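Local coordinates for protein beta sliding clamp (Bartonella birtlesii LL-WM9, PDB 6PTR) that probably encircles DNA as a ring-shaped head-to-tail dimer, tethering DNA polymerases and other proteins to it and making replication processive, at residues C[309-312]-C[313-316]; C[272-275]-C[276-279]; C[355-358]-C[359-362]; C[184-187]-C[188-191]. All coordinates share one frame; numbering follows the deposited sequence. Where two conformers were deposited one is given.

Contact 1. Residues C[309-312]-C[313-316]; sequences VNNP and DSGS
Asn311 meets Gly315 and Ser314 across the tight end of a hairpin, and its backbone does most of the joining. Asn311 N gives a nearly straight bond to Gly315 O (2.9 Å, 173° at the hydrogen). In return Asn311 O takes two donors: Gly315 N at 2.9 Å, lying in the carbonyl plane, and Ser314 N at 3.0 Å, which comes in from above that plane. Two residues thus face one, and Gly315 has a positive phi, a backbone shape that suits glycine.

Side-chain polar bonds brace the turn. With CG anti to the backbone N (chi1 170°), the Asn311 amide reaches along the turn, where OD1 accepts from Asp313 N at 2.8 Å, again from above its carbonyl plane. The Asn311 amide and the Asp313 carboxylate stand 68° apart. Asn311 ND2 bonds to Ile288 O, as does Ser314 OG in the conformer given, and Asp313 OD2 makes a salt bridge with Arg292; Asp313 OD1 holds a water that also bonds weakly to Pro312 O.

Packing is slighter: Asn310 OD1 rests 3.3 Å from Ser316 CB on the other face of the sheet.

Pro312 O bonds to Gln119 of the second subunit, and Ser316 pairs with a strand there, carrying the sheet across the interface. The arrangement is a classic beta bulge closing the hairpin of strands 304-311 and 315-322 at the dimer interface of the clamp.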
loop_
_atom_site.group_PDB
_atom_site.type_symbol
_atom_site.label_atom_id
_atom_site.label_comp_id
_atom_site.label_asym_id
_atom_site.label_seq_id
_atom_site.Cartn_x
_atom_site.Cartn_y
_atom_site.Cartn_z
ATOM N N VAL C 309 14.501 24.819 -6.824
ATOM C CA VAL C 309 13.233 24.710 -6.097
ATOM C C VAL C 309 13.394 25.426 -4.764
ATOM O O VAL C 309 14.430 25.293 -4.107
ATOM C CB VAL C 309 12.809 23.248 -5.862
ATOM C CG1 VAL C 309 11.498 23.155 -5.056
ATOM C CG2 VAL C 309 12.680 22.505 -7.195
ATOM N N ASN C 310 12.382 26.216 -4.382
ATOM C CA ASN C 310 12.385 26.925 -3.104
ATOM C C ASN C 310 11.081 26.594 -2.403
ATOM O O ASN C 310 10.018 26.640 -3.030
ATOM C CB ASN C 310 12.504 28.454 -3.258
ATOM C CG ASN C 310 13.867 28.904 -3.790
ATOM O OD1 ASN C 310 14.881 28.812 -3.095
ATOM N ND2 ASN C 310 13.888 29.406 -5.023
ATOM N N ASN C 311 11.156 26.245 -1.124
ATOM C CA ASN C 311 9.958 25.971 -0.326
ATOM C C ASN C 311 10.160 26.626 1.029
ATOM O O ASN C 311 11.120 26.310 1.737
ATOM C CB ASN C 311 9.708 24.463 -0.190
ATOM C CG ASN C 311 8.603 24.098 0.830
ATOM O OD1 ASN C 311 7.989 24.939 1.473
ATOM N ND2 ASN C 311 8.377 22.788 0.988
ATOM N N PRO C 312 9.289 27.558 1.420
ATOM C CA PRO C 312 9.538 28.300 2.662
ATOM C C PRO C 312 9.481 27.444 3.902
ATOM O O PRO C 312 9.922 27.900 4.963
ATOM C CB PRO C 312 8.415 29.346 2.677
ATOM C CG PRO C 312 7.319 28.712 1.875
ATOM C CD PRO C 312 8.033 27.967 0.766
ATOM N N ASP C 313 8.918 26.237 3.816
ATOM C CA ASP C 313 8.848 25.368 4.969
ATOM C C ASP C 313 10.029 24.414 5.066
ATOM O O ASP C 313 10.153 23.739 6.094
ATOM C CB ASP C 313 7.545 24.558 4.945
ATOM C CG ASP C 313 6.313 25.437 5.014
ATOM O OD1 ASP C 313 6.355 26.480 5.710
ATOM O OD2 ASP C 313 5.299 25.080 4.378
ATOM N N SER C 314 10.896 24.341 4.049
ATOM C CA SER C 314 11.980 23.361 4.088
ATOM C C SER C 314 13.335 23.872 3.615
ATOM O O SER C 314 14.356 23.379 4.109
ATOM C CB SER C 314 11.610 22.125 3.255
ATOM O OG SER C 314 11.440 22.455 1.896
ATOM N N GLY C 315 13.400 24.801 2.679
ATOM C CA GLY C 315 14.697 25.249 2.200
ATOM C C GLY C 315 14.737 25.378 0.694
ATOM O O GLY C 315 13.755 25.805 0.078
ATOM N N SER C 316 15.870 25.034 0.086
ATOM C CA SER C 316 16.041 25.186 -1.352
ATOM C C SER C 316 16.820 23.998 -1.881
ATOM O O SER C 316 17.507 23.293 -1.136
ATOM C CB SER C 316 16.761 26.481 -1.716
ATOM O OG SER C 316 18.055 26.529 -1.120
HETATM O O HOH W 1 7.193 29.046 6.335
#

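Contact 2. Residues C[272-275]-C[276-279]; sequences IVNR and QDFS
Asn274 caps the helix that begins at the next residue: its OD1 accepts from Asp277 N at 2.8 Å with 168° at the hydrogen, the donor slightly tilted from the amide plane. An extended first torsion (chi1 179°) carries OD1 to that N-H. The main chain of Asn274 contributes too, its O receiving Phe278 N at 2.9 Å. At the next residue, Arg275 O accepts twice from Ser279, from OG at 2.9 Å and from N at the same distance, the two donors reaching it from opposite faces of the carbonyl plane.

Outside these bonds, the Asp277 carboxylate stacks on the Asn274 amide with their planes 21° apart, OD2 lying 3.4 Å from Asn274 CG. On the buried side Val273 CG2 touches Phe278 CB at 3.7 Å and leans obliquely on the start of the ring.

The junction passes from strand 269-274 into helix 275-285. Arg275 extends toward the end of helix 336-345, bonding to Ala343 O and Ser348 O, while Phe278 meets Phe353 of strand 350-355 edge-to-face and packs on Leu339 and, with Val273, on Leu305 of strand 304-311.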
loop_
_atom_site.group_PDB
_atom_site.type_symbol
_atom_site.label_atom_id
_atom_site.label_comp_id
_atom_site.label_asym_id
_atom_site.label_seq_id
_atom_site.Cartn_x
_atom_site.Cartn_y
_atom_site.Cartn_z
ATOM N N ILE C 272 16.914 20.798 -25.804
ATOM C CA ILE C 272 17.023 19.343 -25.812
ATOM C C ILE C 272 17.815 18.921 -24.588
ATOM O O ILE C 272 18.903 19.446 -24.338
ATOM C CB ILE C 272 17.711 18.794 -27.069
ATOM C CG1 ILE C 272 17.109 19.378 -28.349
ATOM C CG2 ILE C 272 17.597 17.277 -27.058
ATOM C CD1 ILE C 272 17.870 18.962 -29.614
ATOM N N VAL C 273 17.284 17.954 -23.846
ATOM C CA VAL C 273 17.971 17.433 -22.677
ATOM C C VAL C 273 17.923 15.915 -22.738
ATOM O O VAL C 273 17.061 15.323 -23.389
ATOM C CB VAL C 273 17.352 17.942 -21.350
ATOM C CG1 VAL C 273 17.493 19.457 -21.228
ATOM C CG2 VAL C 273 15.897 17.543 -21.255
ATOM N N ASN C 274 18.868 15.290 -22.051
ATOM C CA ASN C 274 18.785 13.860 -21.812
ATOM C C ASN C 274 17.609 13.601 -20.894
ATOM O O ASN C 274 17.564 14.116 -19.770
ATOM C CB ASN C 274 20.071 13.338 -21.186
ATOM C CG ASN C 274 20.013 11.856 -20.895
ATOM O OD1 ASN C 274 19.328 11.415 -19.978
ATOM N ND2 ASN C 274 20.746 11.080 -21.672
ATOM N N ARG C 275 16.661 12.793 -21.363
ATOM C CA ARG C 275 15.396 12.676 -20.646
ATOM C C ARG C 275 15.597 12.106 -19.246
ATOM O O ARG C 275 14.988 12.585 -18.282
ATOM C CB ARG C 275 14.421 11.807 -21.439
ATOM C CG ARG C 275 13.059 11.697 -20.796
ATOM C CD ARG C 275 12.091 11.031 -21.708
ATOM N NE ARG C 275 12.526 9.681 -21.984
ATOM C CZ ARG C 275 12.205 8.627 -21.247
ATOM N NH1 ARG C 275 11.416 8.762 -20.188
ATOM N NH2 ARG C 275 12.663 7.426 -21.581
ATOM N N GLN C 276 16.429 11.075 -19.124
ATOM C CA GLN C 276 16.631 10.414 -17.842
ATOM C C GLN C 276 17.366 11.326 -16.865
ATOM O O GLN C 276 17.028 11.399 -15.678
ATOM C CB GLN C 276 17.399 9.109 -18.081
ATOM C CG GLN C 276 16.673 8.082 -18.980
ATOM C CD GLN C 276 16.682 8.379 -20.507
ATOM O OE1 GLN C 276 17.423 9.235 -21.015
ATOM N NE2 GLN C 276 15.843 7.646 -21.236
ATOM N N ASP C 277 18.388 12.026 -17.359
ATOM C CA ASP C 277 19.126 12.952 -16.503
ATOM C C ASP C 277 18.234 14.092 -16.034
ATOM O O ASP C 277 18.326 14.530 -14.878
ATOM C CB ASP C 277 20.338 13.487 -17.266
ATOM C CG ASP C 277 21.377 12.418 -17.532
ATOM O OD1 ASP C 277 21.346 11.346 -16.879
ATOM O OD2 ASP C 277 22.239 12.656 -18.394
ATOM N N PHE C 278 17.378 14.602 -16.929
ATOM C CA PHE C 278 16.444 15.674 -16.570
ATOM C C PHE C 278 15.424 15.185 -15.554
ATOM O O PHE C 278 15.158 15.851 -14.544
ATOM C CB PHE C 278 15.744 16.181 -17.835
ATOM C CG PHE C 278 14.694 17.226 -17.582
ATOM C CD1 PHE C 278 15.056 18.544 -17.364
ATOM C CD2 PHE C 278 13.348 16.889 -17.555
ATOM C CE1 PHE C 278 14.090 19.510 -17.130
ATOM C CE2 PHE C 278 12.378 17.852 -17.306
ATOM C CZ PHE C 278 12.749 19.156 -17.114
ATOM N N SER C 279 14.833 14.016 -15.812
ATOM C CA SER C 279 13.841 13.464 -14.895
ATOM C C SER C 279 14.425 13.244 -13.503
ATOM O O SER C 279 13.790 13.577 -12.497
ATOM C CB SER C 279 13.295 12.145 -15.453
ATOM O OG SER C 279 12.632 12.379 -16.680
#

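Contact 3. Residues C[355-358]-C[359-362]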
loop_
_atom_site.group_PDB
_atom_site.type_symbol
_atom_site.label_atom_id
_atom_site.label_comp_id
_atom_site.label_asym_id
_atom_site.label_seq_id
_atom_site.Cartn_x
_atom_site.Cartn_y
_atom_site.Cartn_z
ATOM N N LEU C 355 9.927 26.331 -26.654
ATOM C CA LEU C 355 9.559 27.340 -25.679
ATOM C C LEU C 355 9.383 28.686 -26.358
ATOM O O LEU C 355 9.939 28.953 -27.426
ATOM C CB LEU C 355 10.634 27.463 -24.580
ATOM C CG LEU C 355 10.928 26.128 -23.901
ATOM C CD1 LEU C 355 12.180 26.212 -23.040
ATOM C CD2 LEU C 355 9.704 25.734 -23.075
ATOM N N SER C 356 8.644 29.554 -25.678
ATOM C CA SER C 356 8.548 30.941 -26.094
ATOM C C SER C 356 9.068 31.787 -24.936
ATOM O O SER C 356 10.266 31.775 -24.637
ATOM C CB SER C 356 7.100 31.284 -26.459
ATOM O OG SER C 356 7.032 32.518 -27.132
ATOM N N ASP C 357 8.176 32.480 -24.249
ATOM C CA ASP C 357 8.552 33.281 -23.096
ATOM C C ASP C 357 8.141 32.562 -21.811
ATOM O O ASP C 357 7.613 31.447 -21.818
ATOM C CB ASP C 357 7.919 34.672 -23.177
ATOM C CG ASP C 357 6.410 34.608 -23.298
ATOM O OD1 ASP C 357 5.747 34.229 -22.310
ATOM O OD2 ASP C 357 5.877 34.919 -24.388
ATOM N N ALA C 358 8.373 33.229 -20.680
ATOM C CA ALA C 358 8.234 32.550 -19.402
ATOM C C ALA C 358 6.788 32.278 -19.004
ATOM O O ALA C 358 6.562 31.499 -18.073
ATOM C CB ALA C 358 8.919 33.383 -18.314
ATOM N N VAL C 359 5.807 32.905 -19.644
ATOM C CA VAL C 359 4.434 32.599 -19.261
ATOM C C VAL C 359 3.625 32.041 -20.428
ATOM O O VAL C 359 2.399 32.059 -20.393
ATOM C CB VAL C 359 3.738 33.818 -18.628
ATOM C CG1 VAL C 359 4.426 34.158 -17.297
ATOM C CG2 VAL C 359 3.749 35.008 -19.576
ATOM N N ALA C 360 4.309 31.531 -21.467
ATOM C CA ALA C 360 3.632 30.955 -22.622
ATOM C C ALA C 360 3.728 29.438 -22.597
ATOM O O ALA C 360 4.714 28.890 -22.101
ATOM C CB ALA C 360 4.249 31.479 -23.922
ATOM N N PRO C 361 2.722 28.739 -23.131
ATOM C CA PRO C 361 2.743 27.268 -23.098
ATOM C C PRO C 361 3.971 26.702 -23.789
ATOM O O PRO C 361 4.440 27.233 -24.796
ATOM C CB PRO C 361 1.465 26.874 -23.860
ATOM C CG PRO C 361 0.598 28.044 -23.836
ATOM C CD PRO C 361 1.480 29.266 -23.721
ATOM N N ALA C 362 4.472 25.598 -23.247
ATOM C CA ALA C 362 5.602 24.868 -23.807
ATOM C C ALA C 362 5.064 23.667 -24.559
ATOM O O ALA C 362 4.113 23.031 -24.105
ATOM C CB ALA C 362 6.546 24.394 -22.707
HETATM O O HOH W 2 7.273 29.041 -23.233
#
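Asp357 turns its carboxylate across the loop toward Val359 and Ala360. Its CG sits between the backbone N and the carbonyl carbon (chi1 57°), which swings OD1 over the following peptides. There OD1 accepts from Val359 N at 3.0 Å through its anti lone pair, with 150° at the hydrogen, a somewhat bent hydrogen bond. Val359 CG2 lies alongside the same oxygen at 3.5 Å, and Ala360 CB approaches it equally closely from the far end of the turn. OD1 thus has two carbon neighbours besides its bond to Val359 N, which ties the carboxylate to the turn.

The backbone beneath is a type I beta turn from Asp357 to Ala360, closed by a weak bond from Ala360 N to Asp357 O at 3.3 Å; it lies in the loop that links strands 350-355 and 362-366.

Behind the turn the two arms run nearly antiparallel, and their side chains meet in pairs. The methyl of Ala360 points at Ser356 CB, 3.8 Å away. Farther along, Leu355 sends CD2 against Ala362 CB, a tight 3.5 Å contact, and these two buried residues pack on Leu330 and Phe334 of strand 330-335. Between the pairs a water takes the place of direct backbone bonds: it accepts from Ser356 N and donates to Asp357 O and Ala360 O, at 2.8 Å each. Val359 and Pro361 pack against side chains of the bound peptide, griselimycin.

Contact 4. Residues C[184-187]-C[188-191]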
loop_
_atom_site.group_PDB
_atom_site.type_symbol
_atom_site.label_atom_id
_atom_site.label_comp_id
_atom_site.label_asym_id
_atom_site.label_seq_id
_atom_site.Cartn_x
_atom_site.Cartn_y
_atom_site.Cartn_z
ATOM N N ALA C 184 -6.688 15.115 -24.177
ATOM C CA ALA C 184 -7.072 15.265 -22.785
ATOM C C ALA C 184 -6.321 16.447 -22.197
ATOM O O ALA C 184 -5.168 16.710 -22.546
ATOM C CB ALA C 184 -6.754 14.006 -21.946
ATOM N N THR C 185 -6.971 17.128 -21.276
ATOM C CA THR C 185 -6.306 18.229 -20.604
ATOM C C THR C 185 -6.947 18.436 -19.244
ATOM O O THR C 185 -8.113 18.103 -19.020
ATOM C CB THR C 185 -6.386 19.498 -21.452
ATOM O OG1 THR C 185 -5.645 20.554 -20.810
ATOM C CG2 THR C 185 -7.826 19.940 -21.590
ATOM N N ASP C 186 -6.164 19.008 -18.335
ATOM C CA ASP C 186 -6.661 19.449 -17.044
ATOM C C ASP C 186 -6.508 20.958 -16.870
ATOM O O ASP C 186 -6.629 21.455 -15.748
ATOM C CB ASP C 186 -5.942 18.689 -15.926
ATOM C CG ASP C 186 -4.449 18.972 -15.874
ATOM O OD1 ASP C 186 -3.933 19.769 -16.697
ATOM O OD2 ASP C 186 -3.793 18.379 -14.999
ATOM N N GLY C 187 -6.231 21.688 -17.951
ATOM C CA GLY C 187 -6.003 23.111 -17.907
ATOM C C GLY C 187 -4.558 23.502 -17.676
ATOM O O GLY C 187 -4.234 24.697 -17.749
ATOM N N HIS C 188 -3.685 22.533 -17.393
ATOM C CA HIS C 188 -2.266 22.804 -17.172
ATOM C C HIS C 188 -1.415 21.960 -18.104
ATOM O O HIS C 188 -0.461 22.464 -18.700
ATOM C CB HIS C 188 -1.903 22.527 -15.714
ATOM C CG HIS C 188 -2.603 23.448 -14.772
ATOM N ND1 HIS C 188 -3.714 23.068 -14.053
ATOM C CD2 HIS C 188 -2.392 24.753 -14.483
ATOM C CE1 HIS C 188 -4.135 24.095 -13.330
ATOM N NE2 HIS C 188 -3.345 25.126 -13.568
ATOM N N ARG C 189 -1.738 20.666 -18.177
ATOM C CA ARG C 189 -1.145 19.707 -19.102
ATOM C C ARG C 189 -2.148 19.449 -20.221
ATOM O O ARG C 189 -3.357 19.442 -19.987
ATOM C CB ARG C 189 -0.830 18.372 -18.393
ATOM C CG ARG C 189 -0.029 18.483 -17.090
ATOM C CD ARG C 189 -0.054 17.172 -16.306
ATOM N NE ARG C 189 -1.329 16.968 -15.621
ATOM C CZ ARG C 189 -1.602 15.918 -14.853
ATOM N NH1 ARG C 189 -0.692 14.974 -14.663
ATOM N NH2 ARG C 189 -2.794 15.805 -14.284
ATOM N N LEU C 190 -1.651 19.222 -21.432
ATOM C CA LEU C 190 -2.536 18.749 -22.491
ATOM C C LEU C 190 -1.805 17.674 -23.267
ATOM O O LEU C 190 -0.599 17.791 -23.504
ATOM C CB LEU C 190 -2.965 19.869 -23.453
ATOM C CG LEU C 190 -3.833 19.416 -24.641
ATOM C CD1 LEU C 190 -4.887 20.486 -24.967
ATOM C CD2 LEU C 190 -3.010 19.120 -25.869
ATOM N N ALA C 191 -2.541 16.629 -23.668
ATOM C CA ALA C 191 -1.974 15.571 -24.483
ATOM C C ALA C 191 -2.826 15.421 -25.736
ATOM O O ALA C 191 -4.054 15.477 -25.659
ATOM C CB ALA C 191 -1.926 14.216 -23.718
HETATM O O HOH W 3 -3.932 20.319 -13.110
#
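Asp186 and Arg189 lock together at the end of a beta hairpin, where strand 179-185 turns into strand 189-196. From CB, a chi1 of 64° brings the aspartate carboxylate back over the turn. CG itself lies at the edge of the Arg189 guanidinium, in its plane. OD1 receives two backbone donors: Arg189 N at 2.8 Å, nearly along the C-O axis, and His188 N at 2.9 Å, on the anti side and well out of the carboxylate plane. OD2 faces the guanidinium of Arg189, which grips it side-on with NE and NH2, each at 2.9 Å and both from the same face of the carboxylate, whose plane is 34° from that of the guanidinium. A water bonds weakly to Asp186 OD2 and also to His188 ND1. With four protein donors on its two oxygens in the conformer given, the carboxylate is well held and probably favours the ionised form. Arg189 NH1 has a second partner, Asp341 of helix 336-345, so the arginine links the turn to the C-terminal domain.

The other side of the turn is held by Thr185, whose OG1 donates to Arg189 O at 2.7 Å and accepts from Gly187 N, an ST turn. Gly187 also makes backbone hydrogen bonds with the bound griselimycin, against which Thr185, His188 and Leu190 pack. Beyond the turn, Ala184 and Ala191 form a hydrogen-bonded antiparallel pair, and across the adjoining non-hydrogen-bonded pair Leu190 CD1 rests 3.9 Å from Thr185 CB.

Overall arrangement
Contacts 3 and 4 both border the bound griselimycin: their centres lie 15 Å apart, their nearest atoms about 7 Å, and both pack against the peptide, one from the C-terminal domain and the other from the central domain. Contact 2 lies farther off, its centre 19 Å from that of contact 3 and 22 Å from that of contact 4; strand 269-274 belongs to the same eight-stranded sheet as the strands that contacts 3 and 4 connect. Contact 1 is the remote one, its centre 23 to 27 Å from the other three, at the subunit interface. The C-terminal domain thus carries both a peptide-binding surface and a ring-closing edge.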